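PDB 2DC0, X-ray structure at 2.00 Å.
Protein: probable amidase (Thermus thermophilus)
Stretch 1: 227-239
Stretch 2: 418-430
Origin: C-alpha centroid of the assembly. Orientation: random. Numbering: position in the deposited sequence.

Stretch 1 227-239: SIPLEGVQNPVFG
Stretch 2 (418-430) EDGKVLALGGWLE

Two segments of one chain, at least 187 residues apart in sequence wherever they touch, pack an extended strand-and-loop segment along a helix. Stretch 2 is helical from D419 to E430, with phi/psi near -64/-41 and E418 (-95/46) at the N-cap position. Its i to i+4 ladder is continuous, from V422 N to E418 O (3.1 Å) through A424 N to G420 O (2.9 Å) and W428 N to A424 O (3.0 Å) to E430 N to G426 O (2.8 Å). Stretch 1 is mostly extended: I228 -124/101, P229 -54/138, L230 -115/100, E231 -79/152, G232 -63/159, V233 -114/130 and Q234 -147/123. N235 breaks this run with left-handed values of 53/54, P236 returns to -62/144, and a strand begins at V237 (-115/117), F238 (-107/134) and G239 (-99/138).

The register runs in the same order along both segments: L230 CA lies 5.4 Å from G420 CA, and V233 CA lies 6.7 Å from L425 CA. The short strand then crosses the helix nearly at right angles, its axis at -102° to the helix axis and 11.8 Å away at closest approach, a gap bridged by side chains.

No hydrogen bond joins the stretches, so van der Waals packing carries the contact, burying 588 Å² summed over both sides. The closest contact is at G420, where I228 CG2 (chi1 m, chi2 t) comes 3.3 Å from G420 CA; backbone also meets backbone here, with P229 O 3.7 Å from the same G420 CA. A CB built on G420 would fall 2.5 Å from P229 O, a clash, so the bare alpha carbon permits this approach. One helical turn later, A424 CB points toward the loop and meets E231 O at 3.5 Å.

Aliphatic contacts follow. L230 (m, t) has a CA-to-CB bond directed sideways, but its end comes nearer: L230 CD2 sits 3.5 Å from G420 O, 4.0 Å from L423 CB and 4.2 Å from A424 CB. V233 (chi1 t) points toward the helix, placing V233 CG2 4.0 Å from A424 CB and V233 CG1 4.1 Å from L425 CD2. L425 (m, t) is a shared hub, since its CD2 also lies 3.7 Å from P236 CB and 4.1 Å from F238 CZ.

The aromatic contacts centre on W428 (chi1 t, chi2 88°). One face of its indole receives two CH-pi contacts: V233 CG1 is 3.8 Å from the centroid of the W428 five-membered ring, 24° off the normal, and P236 CG is 3.8 Å from the centroid of the W428 six-membered ring, 8° off. The C-gamma-endo proline thus sits almost squarely over the benzo ring, a placement that suits dispersion between its C-H groups and the flat ring. F238 (chi1 m, chi2 -72°) presents its edge to W428, with F238 CE2 4.0 Å from W428 CZ3, while F238 CZ reaches L429 CD1 (m, t) at 4.1 Å.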

# COMPACT_ATOMS: atom_id res chain seq x y z
N SER A 227 -2.12 14.16 -18.25
CA SER A 227 -3.54 14.48 -18.27
C SER A 227 -4.28 13.49 -17.38
O SER A 227 -3.89 12.33 -17.27
CB SER A 227 -4.09 14.42 -19.69
OG SER A 227 -4.08 13.09 -20.18
N ILE A 228 -5.34 13.97 -16.76
CA ILE A 228 -6.16 13.15 -15.87
C ILE A 228 -7.60 13.21 -16.38
O ILE A 228 -8.30 14.18 -16.16
CB ILE A 228 -6.10 13.70 -14.44
CG1 ILE A 228 -4.65 13.65 -13.94
CG2 ILE A 228 -7.03 12.90 -13.52
CD1 ILE A 228 -4.31 14.44 -12.64
N PRO A 229 -8.04 12.16 -17.09
CA PRO A 229 -9.40 12.10 -17.64
C PRO A 229 -10.49 12.33 -16.59
O PRO A 229 -10.40 11.83 -15.47
CB PRO A 229 -9.47 10.69 -18.23
CG PRO A 229 -8.05 10.43 -18.65
CD PRO A 229 -7.27 10.95 -17.46
N LEU A 230 -11.51 13.10 -16.95
CA LEU A 230 -12.62 13.37 -16.06
C LEU A 230 -13.89 12.75 -16.64
O LEU A 230 -14.50 13.32 -17.54
CB LEU A 230 -12.83 14.88 -15.88
CG LEU A 230 -11.80 15.64 -15.05
CD1 LEU A 230 -12.16 17.12 -15.02
CD2 LEU A 230 -11.75 15.07 -13.64
N GLU A 231 -14.27 11.59 -16.12
CA GLU A 231 -15.47 10.91 -16.60
C GLU A 231 -16.72 11.54 -16.01
O GLU A 231 -16.69 12.11 -14.92
CB GLU A 231 -15.41 9.43 -16.22
CG GLU A 231 -14.23 8.67 -16.83
CD GLU A 231 -14.28 8.63 -18.34
OE1 GLU A 231 -15.24 8.05 -18.90
OE2 GLU A 231 -13.35 9.17 -18.98
N GLY A 232 -17.82 11.44 -16.74
CA GLY A 232 -19.07 12.01 -16.27
C GLY A 232 -19.52 11.33 -14.99
O GLY A 232 -19.09 10.22 -14.68
N VAL A 233 -20.36 12.01 -14.24
CA VAL A 233 -20.87 11.45 -12.99
C VAL A 233 -22.36 11.19 -13.11
O VAL A 233 -23.11 12.07 -13.52
CB VAL A 233 -20.62 12.40 -11.80
CG1 VAL A 233 -21.27 11.83 -10.55
CG2 VAL A 233 -19.13 12.59 -11.59
N GLN A 234 -22.78 9.99 -12.75
CA GLN A 234 -24.19 9.60 -12.80
C GLN A 234 -24.50 8.63 -11.68
O GLN A 234 -23.87 7.57 -11.57
CB GLN A 234 -24.52 8.94 -14.14
CG GLN A 234 -25.88 8.25 -14.18
CD GLN A 234 -26.11 7.43 -15.44
OE1 GLN A 234 -25.22 6.69 -15.88
NE2 GLN A 234 -27.30 7.54 -16.03
N ASN A 235 -25.46 8.98 -10.83
CA ASN A 235 -25.85 8.10 -9.73
C ASN A 235 -24.65 7.67 -8.89
O ASN A 235 -24.40 6.49 -8.68
CB ASN A 235 -26.56 6.86 -10.29
CG ASN A 235 -27.88 7.21 -10.97
OD1 ASN A 235 -28.28 6.58 -11.95
ND2 ASN A 235 -28.56 8.21 -10.44
N PRO A 236 -23.87 8.65 -8.40
CA PRO A 236 -22.70 8.33 -7.58
C PRO A 236 -23.10 7.59 -6.31
O PRO A 236 -24.16 7.84 -5.74
CB PRO A 236 -22.11 9.71 -7.29
CG PRO A 236 -23.32 10.59 -7.24
CD PRO A 236 -24.11 10.10 -8.44
N VAL A 237 -22.26 6.65 -5.89
CA VAL A 237 -22.51 5.88 -4.68
C VAL A 237 -21.40 6.26 -3.70
O VAL A 237 -20.22 6.02 -3.96
CB VAL A 237 -22.45 4.36 -4.95
CG1 VAL A 237 -22.69 3.59 -3.66
CG2 VAL A 237 -23.50 3.98 -6.00
N PHE A 238 -21.78 6.86 -2.58
CA PHE A 238 -20.82 7.29 -1.58
C PHE A 238 -20.85 6.40 -0.35
O PHE A 238 -21.93 6.09 0.17
CB PHE A 238 -21.10 8.73 -1.18
CG PHE A 238 -20.92 9.72 -2.30
CD1 PHE A 238 -19.65 10.05 -2.76
CD2 PHE A 238 -22.03 10.34 -2.88
CE1 PHE A 238 -19.47 10.98 -3.78
CE2 PHE A 238 -21.86 11.27 -3.91
CZ PHE A 238 -20.58 11.59 -4.36
N GLY A 239 -19.67 6.00 0.12
CA GLY A 239 -19.59 5.18 1.31
C GLY A 239 -19.26 6.06 2.50
O GLY A 239 -18.43 6.97 2.41
N GLU A 418 -7.03 6.70 -8.48
CA GLU A 418 -8.25 7.22 -9.07
C GLU A 418 -8.49 8.71 -8.84
O GLU A 418 -9.59 9.14 -8.51
CB GLU A 418 -9.46 6.40 -8.59
CG GLU A 418 -9.39 4.94 -9.04
CD GLU A 418 -8.94 4.79 -10.50
OE1 GLU A 418 -9.60 5.37 -11.40
OE2 GLU A 418 -7.93 4.10 -10.76
N ASP A 419 -7.43 9.49 -9.05
CA ASP A 419 -7.47 10.94 -8.88
C ASP A 419 -8.54 11.59 -9.74
O ASP A 419 -9.23 12.50 -9.29
CB ASP A 419 -6.12 11.55 -9.23
CG ASP A 419 -4.98 10.93 -8.44
OD1 ASP A 419 -4.24 11.71 -7.81
OD2 ASP A 419 -4.83 9.68 -8.47
N GLY A 420 -8.67 11.12 -10.98
CA GLY A 420 -9.65 11.68 -11.89
C GLY A 420 -11.07 11.47 -11.40
O GLY A 420 -11.90 12.36 -11.50
N LYS A 421 -11.34 10.29 -10.86
CA LYS A 421 -12.67 9.97 -10.35
C LYS A 421 -12.99 10.83 -9.14
O LYS A 421 -14.11 11.31 -8.99
CB LYS A 421 -12.74 8.48 -9.97
CG LYS A 421 -14.13 7.99 -9.59
CD LYS A 421 -14.10 6.48 -9.33
CE LYS A 421 -15.49 5.93 -9.04
NZ LYS A 421 -16.40 6.12 -10.21
N VAL A 422 -12.00 11.03 -8.27
CA VAL A 422 -12.19 11.85 -7.09
C VAL A 422 -12.51 13.28 -7.49
O VAL A 422 -13.45 13.90 -6.97
CB VAL A 422 -10.94 11.83 -6.19
CG1 VAL A 422 -11.09 12.84 -5.06
CG2 VAL A 422 -10.74 10.43 -5.63
N LEU A 423 -11.73 13.81 -8.42
CA LEU A 423 -11.93 15.18 -8.89
C LEU A 423 -13.28 15.35 -9.58
O LEU A 423 -13.94 16.38 -9.43
CB LEU A 423 -10.78 15.57 -9.82
CG LEU A 423 -9.46 15.75 -9.06
CD1 LEU A 423 -8.27 15.79 -10.02
CD2 LEU A 423 -9.53 17.02 -8.23
N ALA A 424 -13.70 14.33 -10.32
CA ALA A 424 -14.99 14.39 -11.00
C ALA A 424 -16.12 14.41 -9.96
O ALA A 424 -17.05 15.21 -10.06
CB ALA A 424 -15.16 13.19 -11.94
N LEU A 425 -16.03 13.53 -8.97
CA LEU A 425 -17.04 13.48 -7.92
C LEU A 425 -17.03 14.79 -7.12
O LEU A 425 -18.07 15.25 -6.65
CB LEU A 425 -16.81 12.29 -6.99
CG LEU A 425 -17.04 10.91 -7.61
CD1 LEU A 425 -16.42 9.84 -6.71
CD2 LEU A 425 -18.54 10.65 -7.78
N GLY A 426 -15.84 15.37 -6.97
CA GLY A 426 -15.73 16.63 -6.25
C GLY A 426 -16.47 17.73 -6.98
O GLY A 426 -17.14 18.57 -6.37
N GLY A 427 -16.34 17.75 -8.31
CA GLY A 427 -17.01 18.76 -9.10
C GLY A 427 -18.52 18.59 -9.03
O GLY A 427 -19.26 19.57 -8.97
N TRP A 428 -18.96 17.34 -9.02
CA TRP A 428 -20.38 17.03 -8.94
C TRP A 428 -20.94 17.54 -7.62
O TRP A 428 -22.01 18.17 -7.59
CB TRP A 428 -20.58 15.51 -9.03
CG TRP A 428 -22.01 15.10 -9.09
CD1 TRP A 428 -22.78 14.96 -10.22
CD2 TRP A 428 -22.85 14.75 -7.99
NE1 TRP A 428 -24.05 14.56 -9.88
CE2 TRP A 428 -24.13 14.43 -8.52
CE3 TRP A 428 -22.66 14.70 -6.60
CZ2 TRP A 428 -25.20 14.04 -7.70
CZ3 TRP A 428 -23.73 14.31 -5.79
CH2 TRP A 428 -24.98 13.99 -6.35
N LEU A 429 -20.22 17.29 -6.54
CA LEU A 429 -20.64 17.74 -5.21
C LEU A 429 -20.59 19.25 -5.07
O LEU A 429 -21.52 19.86 -4.56
CB LEU A 429 -19.75 17.09 -4.14
CG LEU A 429 -19.98 15.60 -3.86
CD1 LEU A 429 -18.79 15.03 -3.09
CD2 LEU A 429 -21.26 15.43 -3.03
N GLU A 430 -19.50 19.85 -5.54
CA GLU A 430 -19.31 21.30 -5.48
C GLU A 430 -20.48 22.06 -6.11
O GLU A 430 -20.92 23.09 -5.59
CB GLU A 430 -18.00 21.68 -6.18
CG GLU A 430 -17.65 23.15 -6.20
CD GLU A 430 -16.41 23.42 -7.04
OE1 GLU A 430 -16.43 23.08 -8.24
OE2 GLU A 430 -15.42 23.96 -6.51